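PDB 3F2K: histone-lysine N-methyltransferase SETMAR from Homo sapiens, which combines histone H3 lysine methylation with DNA binding through a mariner transposase domain, and acts in double-strand break repair, restart of stalled replication forks and DNA integration. Local coordinates for residues L84-F89 and I105-Q110; F89-E94 and H182-A187. All blocks are in the same frame, centred on the assembly; numbering follows the deposited sequence.

Contact 1: L84-F89 and I105-Q110; sequences LIHYSF and IDEMNQ
One face of the His86 ring lies against the backbone N of Met108, here a selenomethionine. The Glu107 carboxylate approaches obliquely, its plane 47° from the ring, and Glu107 OE2 comes 3.3 Å from His86 CE1. The Trp78 ring also meets this imidazole. The contact packs helix 98-115 on an edge strand of the RNase H-like sheet of the transposase domain. Ile85 and His86 both face Trp78 on the adjoining strand, a classic beta bulge. The axes of the two segments approach to 7.5 Å and run roughly antiparallel, at 147°. With CG anti to the backbone N (chi1 178°), the His86 ring is set against Met108. Its polar ends are both used, ND1 by Lys111 and NE2 by Glu104. A phenylalanine here would probably leave Lys111 without its ring-nitrogen partner and Glu104 with one bond fewer. Ser88 OG also bonds to Glu104. His86 CB packs beside Met108 CB at 4.0 Å. The Met108 chain then bends away toward Val35 and Trp78. One residue earlier on the strand, Ile85 CG2 touches Met108 twice: it lies 3.6 Å from the side-chain CG of Met108 and 3.4 Å from the carbonyl O of Met108.

Contact 2: F89-E94 and H182-A187; sequences FLNPGE and HNQQDA
The strand end at Phe89 faces the first turn of the helix at Gln184, their CA atoms 8.9 Å apart, and the chain then folds into a type II beta turn from Asn91 to Glu94. Glu94 N closes the turn on Asn91 O at 3.1 Å. Gly93 has a positive phi of 98°, where a side chain would jam against the carbonyl O of Pro92. The Glu94 carboxylate folds back over the turn. Glu94 OE1 accepts from Asn91 N at 2.8 Å in a nearly straight bond of 168°, met from above the carboxylate plane. Gln184 carries the contact from the helix side. Its chain is extended, with CG opposite the backbone N (chi1 -172°), and this carries the terminal amide across to the loop. There it lies nearly coplanar with the Asn91 amide, while the two side chains cross at about a right angle. The nearest approach of the two amides is 3.1 Å, Asn91 ND2 to the atom modelled as Gln184 OE1; the Gln184 amide is probably turned over, so its O and N carry no assignment. Phe89 CB comes near one end of this amide and Pro92 CD near the other. Val73 and Tyr44 also touch Gln184. On the helix side, Asn183 OD1 accepts from Asp186 N at 3.0 Å, with the donor above the carbonyl plane. Asp186 OD2 in turn accepts from His182 N through its anti lone pair. This surface contact pairs a type II turn with a helix start capped by an N-cap asparagine, at the edge of the RNase H-like domain.

How the contacts relate
Contacts 1 and 2 share Phe89, and their centres lie 17 Å apart. Contact 1 lies on edge strand 83-89; contact 2 takes up its last residue and the loop that follows. In contact 1 the strand is covered by helix 98-115. In contact 2 its end and the following loop meet the start of helix 184-196, which packs on the other face through Leu84, Tyr87 and Phe89. The edge strand is thus held between two helices. Contact 1 is buried and contact 2 lies at the surface. Neither belongs to the active site. Asp38 and Asp130 bind the magnesium ion, and the side chain of Leu90 in contact 2 is about 13 Å from it.

Contact 1: L84-F89 and I105-Q110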
loop_
_atom_site.group_PDB
_atom_site.type_symbol
_atom_site.label_atom_id
_atom_site.label_comp_id
_atom_site.label_asym_id
_atom_site.label_seq_id
_atom_site.Cartn_x
_atom_site.Cartn_y
_atom_site.Cartn_z
ATOM N N LEU A 84 -4.930 10.180 -2.036
ATOM C CA LEU A 84 -3.924 10.088 -0.976
ATOM C C LEU A 84 -4.645 10.325 0.373
ATOM O O LEU A 84 -5.424 11.282 0.492
ATOM C CB LEU A 84 -2.870 11.186 -1.165
ATOM C CG LEU A 84 -1.785 11.233 -0.088
ATOM C CD1 LEU A 84 -1.044 9.912 -0.031
ATOM C CD2 LEU A 84 -0.811 12.433 -0.380
ATOM N N ILE A 85 -4.352 9.460 1.347
ATOM C CA ILE A 85 -4.921 9.553 2.710
ATOM C C ILE A 85 -3.864 10.125 3.690
ATOM O O ILE A 85 -4.098 11.165 4.397
ATOM C CB ILE A 85 -5.563 8.232 3.224
ATOM C CG1 ILE A 85 -6.767 7.762 2.349
ATOM C CG2 ILE A 85 -6.142 8.427 4.718
ATOM C CD1 ILE A 85 -7.177 6.287 2.580
ATOM N N HIS A 86 -2.721 9.466 3.760
ATOM C CA HIS A 86 -1.737 9.746 4.844
ATOM C C HIS A 86 -0.385 9.242 4.350
ATOM O O HIS A 86 -0.309 8.179 3.688
ATOM C CB HIS A 86 -2.114 8.974 6.175
ATOM C CG HIS A 86 -1.104 9.199 7.297
ATOM N ND1 HIS A 86 -0.732 10.461 7.729
ATOM C CD2 HIS A 86 -0.418 8.321 8.075
ATOM C CE1 HIS A 86 0.138 10.344 8.721
ATOM N NE2 HIS A 86 0.330 9.049 8.961
ATOM N N TYR A 87 0.673 9.961 4.694
ATOM C CA TYR A 87 2.034 9.374 4.544
ATOM C C TYR A 87 2.916 9.872 5.666
ATOM O O TYR A 87 2.627 10.911 6.285
ATOM C CB TYR A 87 2.663 9.706 3.178
ATOM C CG TYR A 87 2.895 11.184 2.924
ATOM C CD1 TYR A 87 4.095 11.814 3.288
ATOM C CD2 TYR A 87 1.932 11.932 2.283
ATOM C CE1 TYR A 87 4.298 13.156 3.005
ATOM C CE2 TYR A 87 2.112 13.297 2.011
ATOM C CZ TYR A 87 3.274 13.888 2.382
ATOM O OH TYR A 87 3.412 15.210 2.066
ATOM N N SER A 88 4.006 9.173 5.941
ATOM C CA SER A 88 4.805 9.550 7.131
ATOM C C SER A 88 6.209 9.030 6.881
ATOM O O SER A 88 6.400 8.063 6.111
ATOM C CB SER A 88 4.234 8.952 8.433
ATOM O OG SER A 88 4.206 7.535 8.436
ATOM N N PHE A 89 7.170 9.680 7.506
ATOM C CA PHE A 89 8.574 9.259 7.367
ATOM C C PHE A 89 9.036 8.820 8.746
ATOM O O PHE A 89 8.617 9.408 9.736
ATOM C CB PHE A 89 9.408 10.434 6.866
ATOM C CG PHE A 89 9.016 10.865 5.496
ATOM C CD1 PHE A 89 9.627 10.301 4.387
ATOM C CD2 PHE A 89 8.017 11.803 5.306
ATOM C CE1 PHE A 89 9.245 10.685 3.087
ATOM C CE2 PHE A 89 7.649 12.186 3.994
ATOM C CZ PHE A 89 8.255 11.619 2.919
ATOM N N ILE A 105 -1.997 3.758 11.967
ATOM C CA ILE A 105 -3.361 3.388 11.475
ATOM C C ILE A 105 -4.398 4.320 12.111
ATOM O O ILE A 105 -5.270 4.841 11.434
ATOM C CB ILE A 105 -3.664 1.945 11.851
ATOM C CG1 ILE A 105 -2.861 0.976 10.961
ATOM C CG2 ILE A 105 -5.159 1.603 11.749
ATOM C CD1 ILE A 105 -2.988 -0.490 11.500
ATOM N N ASP A 106 -4.271 4.559 13.407
ATOM C CA ASP A 106 -5.183 5.534 14.081
ATOM C C ASP A 106 -5.116 6.914 13.410
ATOM O O ASP A 106 -6.172 7.537 13.162
ATOM C CB ASP A 106 -4.819 5.638 15.556
ATOM C CG ASP A 106 -5.957 6.038 16.399
ATOM O OD1 ASP A 106 -6.333 7.242 16.340
ATOM O OD2 ASP A 106 -6.404 5.197 17.181
ATOM N N GLU A 107 -3.913 7.414 13.128
ATOM C CA GLU A 107 -3.750 8.763 12.528
ATOM C C GLU A 107 -4.320 8.733 11.116
ATOM O O GLU A 107 -5.049 9.666 10.745
ATOM C CB GLU A 107 -2.275 9.172 12.481
ATOM C CG GLU A 107 -2.069 10.629 12.037
ATOM C CD GLU A 107 -0.617 11.093 12.059
ATOM O OE1 GLU A 107 0.230 10.422 12.686
ATOM O OE2 GLU A 107 -0.344 12.164 11.434
HETATM N N MSE A 108 -3.945 7.700 10.353
HETATM C CA MSE A 108 -4.499 7.530 8.968
HETATM C C MSE A 108 -6.052 7.535 8.978
HETATM O O MSE A 108 -6.666 8.167 8.103
HETATM C CB MSE A 108 -4.017 6.251 8.332
HETATM C CG MSE A 108 -4.682 5.974 6.884
HETATM SE SE MSE A 108 -6.241 5.061 6.979
HETATM C CE MSE A 108 -5.708 3.427 7.929
ATOM N N ASN A 109 -6.636 6.783 9.909
ATOM C CA ASN A 109 -8.055 6.687 9.979
ATOM C C ASN A 109 -8.702 8.071 10.285
ATOM O O ASN A 109 -9.784 8.384 9.739
ATOM C CB ASN A 109 -8.485 5.616 10.986
ATOM C CG ASN A 109 -9.997 5.370 10.951
ATOM O OD1 ASN A 109 -10.532 4.939 9.936
ATOM N ND2 ASN A 109 -10.703 5.749 12.076
ATOM N N GLN A 110 -8.035 8.911 11.104
ATOM C CA GLN A 110 -8.632 10.218 11.369
ATOM C C GLN A 110 -8.669 11.036 10.054
ATOM O O GLN A 110 -9.623 11.792 9.758
ATOM C CB GLN A 110 -7.871 11.002 12.424
ATOM C CG GLN A 110 -7.850 10.285 13.775
ATOM C CD GLN A 110 -7.118 11.193 14.786
ATOM O OE1 GLN A 110 -5.925 11.470 14.665
ATOM N NE2 GLN A 110 -7.873 11.706 15.714
#

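Contact 2: F89-E94 and H182-A187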
loop_
_atom_site.group_PDB
_atom_site.type_symbol
_atom_site.label_atom_id
_atom_site.label_comp_id
_atom_site.label_asym_id
_atom_site.label_seq_id
_atom_site.Cartn_x
_atom_site.Cartn_y
_atom_site.Cartn_z
ATOM N N PHE A 89 7.170 9.680 7.506
ATOM C CA PHE A 89 8.574 9.259 7.367
ATOM C C PHE A 89 9.036 8.820 8.746
ATOM O O PHE A 89 8.617 9.408 9.736
ATOM C CB PHE A 89 9.408 10.434 6.866
ATOM C CG PHE A 89 9.016 10.865 5.496
ATOM C CD1 PHE A 89 9.627 10.301 4.387
ATOM C CD2 PHE A 89 8.017 11.803 5.306
ATOM C CE1 PHE A 89 9.245 10.685 3.087
ATOM C CE2 PHE A 89 7.649 12.186 3.994
ATOM C CZ PHE A 89 8.255 11.619 2.919
ATOM N N LEU A 90 9.799 7.736 8.784
ATOM C CA LEU A 90 10.343 7.198 10.026
ATOM C C LEU A 90 11.475 8.116 10.464
ATOM O O LEU A 90 12.446 8.336 9.698
ATOM C CB LEU A 90 10.850 5.785 9.763
ATOM C CG LEU A 90 11.357 4.867 10.880
ATOM C CD1 LEU A 90 10.175 4.419 11.719
ATOM C CD2 LEU A 90 12.080 3.719 10.189
ATOM N N ASN A 91 11.295 8.668 11.664
ATOM C CA ASN A 91 12.134 9.708 12.289
ATOM C C ASN A 91 13.098 9.152 13.336
ATOM O O ASN A 91 12.880 8.066 13.912
ATOM C CB ASN A 91 11.269 10.770 12.995
ATOM C CG ASN A 91 10.302 11.468 12.065
ATOM O OD1 ASN A 91 9.129 11.613 12.399
ATOM N ND2 ASN A 91 10.781 11.896 10.902
ATOM N N PRO A 92 14.183 9.891 13.596
ATOM C CA PRO A 92 15.087 9.434 14.693
ATOM C C PRO A 92 14.308 9.121 15.972
ATOM O O PRO A 92 13.367 9.850 16.320
ATOM C CB PRO A 92 16.020 10.645 14.932
ATOM C CG PRO A 92 15.582 11.738 13.938
ATOM C CD PRO A 92 14.671 11.093 12.906
ATOM N N GLY A 93 14.689 8.047 16.658
ATOM C CA GLY A 93 14.040 7.641 17.908
ATOM C C GLY A 93 13.005 6.554 17.725
ATOM O O GLY A 93 12.846 5.682 18.595
ATOM N N GLU A 94 12.300 6.620 16.582
ATOM C CA GLU A 94 11.162 5.746 16.247
ATOM C C GLU A 94 11.567 4.347 15.801
ATOM O O GLU A 94 12.572 4.176 15.109
ATOM C CB GLU A 94 10.300 6.397 15.143
ATOM C CG GLU A 94 9.798 7.740 15.574
ATOM C CD GLU A 94 9.050 8.502 14.495
ATOM O OE1 GLU A 94 9.058 8.097 13.322
ATOM O OE2 GLU A 94 8.447 9.523 14.848
ATOM N N HIS A 182 20.349 15.719 0.297
ATOM C CA HIS A 182 21.444 15.992 1.226
ATOM C C HIS A 182 21.081 15.505 2.607
ATOM O O HIS A 182 21.935 15.012 3.351
ATOM C CB HIS A 182 21.750 17.485 1.288
ATOM N N ASN A 183 19.806 15.650 2.940
ATOM C CA ASN A 183 19.291 15.363 4.260
ATOM C C ASN A 183 17.924 14.705 4.114
ATOM O O ASN A 183 17.472 14.459 2.976
ATOM C CB ASN A 183 19.165 16.663 5.062
ATOM C CG ASN A 183 18.646 17.796 4.222
ATOM O OD1 ASN A 183 17.437 17.990 4.090
ATOM N ND2 ASN A 183 19.568 18.556 3.627
ATOM N N GLN A 184 17.278 14.439 5.252
ATOM C CA GLN A 184 15.931 13.850 5.263
ATOM C C GLN A 184 14.879 14.830 4.751
ATOM O O GLN A 184 13.851 14.417 4.187
ATOM C CB GLN A 184 15.518 13.374 6.657
ATOM C CG GLN A 184 14.170 12.577 6.622
ATOM C CD GLN A 184 13.625 12.132 7.999
ATOM O OE1 GLN A 184 12.434 12.308 8.294
ATOM N NE2 GLN A 184 14.481 11.546 8.814
ATOM N N GLN A 185 15.114 16.123 4.960
ATOM C CA GLN A 185 14.124 17.117 4.566
ATOM C C GLN A 185 14.006 17.228 3.036
ATOM O O GLN A 185 12.901 17.389 2.494
ATOM C CB GLN A 185 14.423 18.467 5.228
ATOM C CG GLN A 185 13.343 19.526 5.019
ATOM C CD GLN A 185 11.980 19.143 5.581
ATOM O OE1 GLN A 185 11.756 19.169 6.793
ATOM N NE2 GLN A 185 11.049 18.824 4.690
ATOM N N ASP A 186 15.138 17.107 2.338
ATOM C CA ASP A 186 15.133 17.227 0.883
ATOM C C ASP A 186 14.441 16.038 0.277
ATOM O O ASP A 186 13.783 16.173 -0.763
ATOM C CB ASP A 186 16.560 17.273 0.311
ATOM C CG ASP A 186 17.322 18.525 0.729
ATOM O OD1 ASP A 186 16.696 19.605 0.926
ATOM O OD2 ASP A 186 18.562 18.402 0.834
ATOM N N ALA A 187 14.616 14.883 0.924
ATOM C CA ALA A 187 14.011 13.619 0.490
ATOM C C ALA A 187 12.496 13.701 0.675
ATOM O O ALA A 187 11.729 13.333 -0.244
ATOM C CB ALA A 187 14.626 12.413 1.238
#